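Local coordinates for protein B-agarase (PDB 4BQ2) that hydrolyses agarose chains as a family 50 exo-beta-agarase from the bacterium Saccharophagus degradans, probably releasing short sugars from the chain ends, at residues V404-M407 with L408-F412; P727-E730 with M731-A734. One frame throughout, in Å; residues are numbered along the deposited sequence.

Interaction 1 is the C-terminal end of helix 394-410 and interaction 2 the N-terminal start of helix 729-739, so one closes a helix and the other opens one. Their centres are about 12 Å apart, and the two pack together: Trp-410 CD1 comes within 3.5 Å of Val-732 CG1, while Arg-406 and Trp-410 lie against Pro-727. Interaction 1 is largely buried, and its chemistry is aromatic, with one methionine sulfur beside two rings and an arginine stem on an indole. Interaction 2 is only partly buried; Gln-729 and Asp-733 are exposed, and backbone hydrogen bonds do most of the work there, helped by a few light apolar contacts.

Interaction 1 (V404-M407 with L408-F412); sequences VDRM and LNWGF
Arg-406 and Trp-410 run side by side in the last turn of helix 394-410, which ends in a Schellman motif at Gly-411. The CB of Arg-406 sits over the indole face in a CH-pi contact, 3.7 Å from the centroid of the Trp-410 six-membered ring and only 13° off its normal. The arginine stem stays extended from CG to NE and continues across the benzo half toward CZ2 and CH2, which leaves the guanidinium plane 21° from the ring plane. Its charged end looks elsewhere, to salt bridges with Glu-232 and Asp-725. The carbonyl O of Arg-406 lies over a face of the same indole, 3.0 Å from Trp-410 CG, and also accepts the backbone N of Trp-410.

Met-407, the next residue, bends at chi2 (-49°), which places the sulfur beside two aromatic rings in oblique Met-aromatic contacts, and again at chi3, which turns the methyl CE to Trp-410 CZ3. SD is 5.1 Å from the centroid of the Trp-410 six-membered ring and 4.9 Å from that of Phe-412. Trp-410 CE3 in turn meets the Phe-412 ring at its edge, in plane. Beyond them, Phe-412 packs on strand 280-287 and both rings touch helix 729-739.

Farther round the helix, Val-404 and Leu-408 point the same way, side by side. At the C-terminal end the positive phi of Gly-411 turns the chain back, and Phe-412 N donates to Met-407 O at 2.9 Å.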
ATOM      1  N   VAL A 404     -12.929  -9.247  17.368  1.00 12.55           N
ATOM      2  CA  VAL A 404     -12.110 -10.275  18.042  1.00 15.09           C
ATOM      3  C   VAL A 404     -12.703 -11.682  17.783  1.00 14.62           C
ATOM      4  O   VAL A 404     -11.977 -12.623  17.424  1.00 15.08           O
ATOM      5  CB  VAL A 404     -11.954  -9.997  19.580  1.00 15.33           C
ATOM      6  CG1 VAL A 404     -11.224 -11.124  20.271  1.00 15.68           C
ATOM      7  CG2 VAL A 404     -11.183  -8.715  19.814  1.00 14.80           C
ATOM      8  N   ASP A 405     -14.022 -11.818  17.898  1.00 15.62           N
ATOM      9  CA  ASP A 405     -14.667 -13.127  17.640  1.00 16.62           C
ATOM     10  C   ASP A 405     -14.405 -13.596  16.204  1.00 16.54           C
ATOM     11  O   ASP A 405     -14.177 -14.778  15.982  1.00 16.14           O
ATOM     12  CB  ASP A 405     -16.184 -13.059  17.881  1.00 16.50           C
ATOM     13  CG  ASP A 405     -16.551 -13.041  19.380  1.00 20.13           C
ATOM     14  OD1 ASP A 405     -15.649 -13.220  20.271  1.00 18.12           O
ATOM     15  OD2 ASP A 405     -17.745 -12.850  19.673  1.00 20.00           O
ATOM     16  N   ARG A 406     -14.467 -12.671  15.237  1.00 16.00           N
ATOM     17  CA  ARG A 406     -14.152 -13.015  13.839  1.00 15.31           C
ATOM     18  C   ARG A 406     -12.707 -13.482  13.750  1.00 15.59           C
ATOM     19  O   ARG A 406     -12.437 -14.513  13.180  1.00 15.59           O
ATOM     20  CB  ARG A 406     -14.288 -11.798  12.926  1.00 14.86           C
ATOM     21  CG  ARG A 406     -15.733 -11.402  12.644  1.00 14.30           C
ATOM     22  CD  ARG A 406     -15.802  -9.990  12.093  1.00 14.09           C
ATOM     23  NE  ARG A 406     -17.062  -9.770  11.361  1.00 13.77           N
ATOM     24  CZ  ARG A 406     -17.471  -8.595  10.904  1.00 15.12           C
ATOM     25  NH1 ARG A 406     -16.721  -7.480  11.060  1.00 14.34           N
ATOM     26  NH2 ARG A 406     -18.644  -8.540  10.285  1.00 13.97           N
ATOM     27  N   MET A 407     -11.776 -12.677  14.256  1.00 15.66           N
ATOM     28  CA  MET A 407     -10.336 -13.019  14.114  1.00 16.17           C
ATOM     29  C   MET A 407     -10.055 -14.426  14.626  1.00 16.23           C
ATOM     30  O   MET A 407      -9.389 -15.227  13.952  1.00 16.13           O
ATOM     31  CB  MET A 407      -9.454 -12.000  14.835  1.00 16.73           C
ATOM     32  CG  MET A 407      -9.559 -10.587  14.254  1.00 16.62           C
ATOM     33  SD  MET A 407      -9.381 -10.507  12.460  1.00 18.46           S
ATOM     34  CE  MET A 407     -10.557  -9.207  12.049  1.00 19.50           C
ATOM     35  N   LEU A 408     -10.578 -14.724  15.814  1.00 16.15           N
ATOM     36  CA  LEU A 408     -10.465 -16.071  16.408  1.00 15.57           C
ATOM     37  C   LEU A 408     -11.148 -17.165  15.583  1.00 16.55           C
ATOM     38  O   LEU A 408     -10.581 -18.258  15.381  1.00 15.85           O
ATOM     39  CB  LEU A 408     -10.978 -16.077  17.864  1.00 16.05           C
ATOM     40  CG  LEU A 408     -10.187 -15.195  18.821  1.00 15.30           C
ATOM     41  CD1 LEU A 408     -10.900 -15.174  20.160  1.00 15.65           C
ATOM     42  CD2 LEU A 408      -8.757 -15.719  18.954  1.00 15.65           C
ATOM     43  N   ASN A 409     -12.347 -16.900  15.087  1.00 15.54           N
ATOM     44  CA  ASN A 409     -12.993 -17.882  14.206  1.00 16.27           C
ATOM     45  C   ASN A 409     -12.199 -18.104  12.922  1.00 14.64           C
ATOM     46  O   ASN A 409     -12.069 -19.236  12.423  1.00 14.06           O
ATOM     47  CB  ASN A 409     -14.457 -17.476  13.877  1.00 16.19           C
ATOM     48  CG  ASN A 409     -15.154 -18.496  12.970  1.00 17.53           C
ATOM     49  OD1 ASN A 409     -15.174 -18.348  11.749  1.00 17.71           O
ATOM     50  ND2 ASN A 409     -15.665 -19.576  13.567  1.00 17.88           N
ATOM     51  N   TRP A 410     -11.635 -17.015  12.399  1.00 13.60           N
ATOM     52  CA  TRP A 410     -10.967 -17.052  11.098  1.00 14.20           C
ATOM     53  C   TRP A 410      -9.554 -17.582  11.239  1.00 15.29           C
ATOM     54  O   TRP A 410      -8.865 -17.801  10.240  1.00 16.39           O
ATOM     55  CB  TRP A 410     -10.924 -15.635  10.499  1.00 14.39           C
ATOM     56  CG  TRP A 410     -12.283 -15.031  10.223  1.00 14.42           C
ATOM     57  CD1 TRP A 410     -13.503 -15.667  10.234  1.00 14.43           C
ATOM     58  CD2 TRP A 410     -12.517 -13.688   9.854  1.00 14.75           C
ATOM     59  NE1 TRP A 410     -14.496 -14.768   9.905  1.00 15.35           N
ATOM     60  CE2 TRP A 410     -13.911 -13.540   9.668  1.00 15.24           C
ATOM     61  CE3 TRP A 410     -11.676 -12.575   9.662  1.00 14.14           C
ATOM     62  CZ2 TRP A 410     -14.487 -12.322   9.322  1.00 14.84           C
ATOM     63  CZ3 TRP A 410     -12.256 -11.346   9.318  1.00 15.41           C
ATOM     64  CH2 TRP A 410     -13.648 -11.247   9.111  1.00 15.56           C
ATOM     65  N   GLY A 411      -9.134 -17.767  12.493  1.00 16.68           N
ATOM     66  CA  GLY A 411      -7.870 -18.451  12.816  1.00 15.94           C
ATOM     67  C   GLY A 411      -6.648 -17.549  12.899  1.00 15.73           C
ATOM     68  O   GLY A 411      -5.514 -18.032  13.035  1.00 15.85           O
ATOM     69  N   PHE A 412      -6.866 -16.242  12.851  1.00 15.83           N
ATOM     70  CA  PHE A 412      -5.749 -15.310  12.901  1.00 15.38           C
ATOM     71  C   PHE A 412      -5.147 -15.297  14.274  1.00 15.10           C
ATOM     72  O   PHE A 412      -5.878 -15.392  15.269  1.00 16.74           O
ATOM     73  CB  PHE A 412      -6.199 -13.919  12.542  1.00 15.24           C
ATOM     74  CG  PHE A 412      -6.425 -13.724  11.076  1.00 15.37           C
ATOM     75  CD1 PHE A 412      -5.385 -13.904  10.179  1.00 15.60           C
ATOM     76  CD2 PHE A 412      -7.690 -13.357  10.593  1.00 15.35           C
ATOM     77  CE1 PHE A 412      -5.560 -13.714   8.802  1.00 15.18           C
ATOM     78  CE2 PHE A 412      -7.871 -13.158   9.224  1.00 15.20           C
ATOM     79  CZ  PHE A 412      -6.816 -13.352   8.333  1.00 15.42           C
TER

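Interaction 2 (P727-E730 with M731-A734); sequences PYQE and MVDA
Met-731 is the first residue whose backbone answers Tyr-728, the N-cap of helix 729-739: its N donates to Tyr-728 O at 3.0 Å, from above the carbonyl plane and with an N-H...O angle of 133°. Its side chain meets the tyrosine at the base, CG lying 3.9 Å from Tyr-728 CB. Val-732 N gives the same oxygen a second, straighter bond of 3.1 Å, in the carbonyl plane, so two successive amides grip one acceptor as the first turn closes. With CG1 anti to the backbone N (chi1 173°), Val-732 sets its other methyl, CG2, 4.0 Å from Pro-727 CB, while its CB lies alongside the amide oxygen OE1 of Gln-729. Asp-733 N continues the helical pattern to Gln-729 O, and Ala-734 N bonds to Glu-730 O at 3.2 Å.

This turn packs against two other helices. Met-731 leans on Arg-676 and Tyr-680 of helix 673-688, whereas Val-732 and Pro-727 rest on helix 394-410. The Tyr-728 ring makes a cation-pi contact with Arg-676, and its hydroxyl hydrogen-bonds Asp-703, in the loop that follows strand 693-699.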
ATOM      1  N   PRO A 727     -18.551  -9.629   5.762  1.00 14.94           N
ATOM      2  CA  PRO A 727     -17.310 -10.283   5.337  1.00 14.72           C
ATOM      3  C   PRO A 727     -17.378 -10.776   3.906  1.00 14.79           C
ATOM      4  O   PRO A 727     -18.421 -11.250   3.474  1.00 13.90           O
ATOM      5  CB  PRO A 727     -17.233 -11.493   6.246  1.00 14.80           C
ATOM      6  CG  PRO A 727     -17.920 -11.029   7.501  1.00 15.55           C
ATOM      7  CD  PRO A 727     -19.104 -10.248   6.978  1.00 15.07           C
ATOM      8  N   TYR A 728     -16.257 -10.682   3.186  1.00 14.88           N
ATOM      9  CA  TYR A 728     -16.114 -11.447   1.947  1.00 14.90           C
ATOM     10  C   TYR A 728     -15.848 -12.864   2.356  1.00 15.88           C
ATOM     11  O   TYR A 728     -14.759 -13.158   2.854  1.00 15.81           O
ATOM     12  CB  TYR A 728     -14.922 -10.942   1.156  1.00 14.88           C
ATOM     13  CG  TYR A 728     -15.105  -9.541   0.630  1.00 14.34           C
ATOM     14  CD1 TYR A 728     -15.823  -9.326  -0.553  1.00 14.90           C
ATOM     15  CD2 TYR A 728     -14.600  -8.433   1.317  1.00 14.56           C
ATOM     16  CE1 TYR A 728     -15.986  -8.039  -1.062  1.00 15.24           C
ATOM     17  CE2 TYR A 728     -14.772  -7.135   0.816  1.00 15.36           C
ATOM     18  CZ  TYR A 728     -15.471  -6.960  -0.381  1.00 14.80           C
ATOM     19  OH  TYR A 728     -15.671  -5.717  -0.922  1.00 15.02           O
ATOM     20  N   GLN A 729     -16.819 -13.758   2.150  1.00 16.55           N
ATOM     21  CA  GLN A 729     -16.641 -15.155   2.556  1.00 17.15           C
ATOM     22  C   GLN A 729     -15.496 -15.849   1.856  1.00 16.46           C
ATOM     23  O   GLN A 729     -14.883 -16.755   2.423  1.00 15.31           O
ATOM     24  CB  GLN A 729     -17.929 -15.975   2.370  1.00 19.93           C
ATOM     25  CG  GLN A 729     -19.039 -15.626   3.375  1.00 27.68           C
ATOM     26  CD  GLN A 729     -18.756 -16.084   4.816  1.00 33.79           C
ATOM     27  OE1 GLN A 729     -17.877 -16.924   5.078  1.00 38.43           O
ATOM     28  NE2 GLN A 729     -19.510 -15.523   5.766  1.00 39.87           N
ATOM     29  N   GLU A 730     -15.206 -15.453   0.614  1.00 16.44           N
ATOM     30  CA  GLU A 730     -14.036 -16.024  -0.109  1.00 17.02           C
ATOM     31  C   GLU A 730     -12.735 -15.732   0.651  1.00 16.08           C
ATOM     32  O   GLU A 730     -11.811 -16.543   0.643  1.00 17.57           O
ATOM     33  CB  GLU A 730     -13.936 -15.449  -1.542  1.00 16.95           C
ATOM     34  CG  GLU A 730     -15.191 -15.767  -2.385  1.00 17.69           C
ATOM     35  CD  GLU A 730     -16.332 -14.783  -2.184  1.00 17.35           C
ATOM     36  OE1 GLU A 730     -16.276 -13.902  -1.285  1.00 17.61           O
ATOM     37  OE2 GLU A 730     -17.314 -14.873  -2.945  1.00 18.75           O
ATOM     38  N   MET A 731     -12.654 -14.567   1.289  1.00 16.16           N
ATOM     39  CA  MET A 731     -11.424 -14.192   2.016  1.00 15.79           C
ATOM     40  C   MET A 731     -11.367 -14.939   3.365  1.00 16.10           C
ATOM     41  O   MET A 731     -10.306 -15.470   3.772  1.00 15.91           O
ATOM     42  CB  MET A 731     -11.340 -12.667   2.206  1.00 16.10           C
ATOM     43  CG  MET A 731     -11.104 -11.853   0.925  1.00 16.06           C
ATOM     44  SD  MET A 731      -9.819 -12.537  -0.173  1.00 18.21           S
ATOM     45  CE  MET A 731      -8.427 -12.546   0.934  1.00 16.36           C
ATOM     46  N   VAL A 732     -12.519 -15.024   4.022  1.00 15.24           N
ATOM     47  CA  VAL A 732     -12.631 -15.833   5.246  1.00 15.71           C
ATOM     48  C   VAL A 732     -12.169 -17.279   5.017  1.00 16.06           C
ATOM     49  O   VAL A 732     -11.342 -17.816   5.765  1.00 16.18           O
ATOM     50  CB  VAL A 732     -14.061 -15.863   5.785  1.00 15.99           C
ATOM     51  CG1 VAL A 732     -14.161 -16.849   6.957  1.00 16.99           C
ATOM     52  CG2 VAL A 732     -14.498 -14.473   6.238  1.00 16.96           C
ATOM     53  N   ASP A 733     -12.697 -17.908   3.984  1.00 15.75           N
ATOM     54  CA  ASP A 733     -12.301 -19.273   3.722  1.00 15.70           C
ATOM     55  C   ASP A 733     -10.805 -19.394   3.478  1.00 15.85           C
ATOM     56  O   ASP A 733     -10.173 -20.298   4.032  1.00 16.92           O
ATOM     57  CB  ASP A 733     -13.082 -19.849   2.567  1.00 16.64           C
ATOM     58  CG  ASP A 733     -12.904 -21.318   2.472  1.00 16.84           C
ATOM     59  OD1 ASP A 733     -13.547 -22.020   3.249  1.00 17.41           O
ATOM     60  OD2 ASP A 733     -12.078 -21.760   1.662  1.00 18.34           O
ATOM     61  N   ALA A 734     -10.236 -18.464   2.690  1.00 15.45           N
ATOM     62  CA  ALA A 734      -8.802 -18.507   2.377  1.00 15.75           C
ATOM     63  C   ALA A 734      -7.988 -18.344   3.646  1.00 14.91           C
ATOM     64  O   ALA A 734      -7.016 -19.061   3.858  1.00 16.31           O
ATOM     65  CB  ALA A 734      -8.435 -17.445   1.334  1.00 15.43           C
TER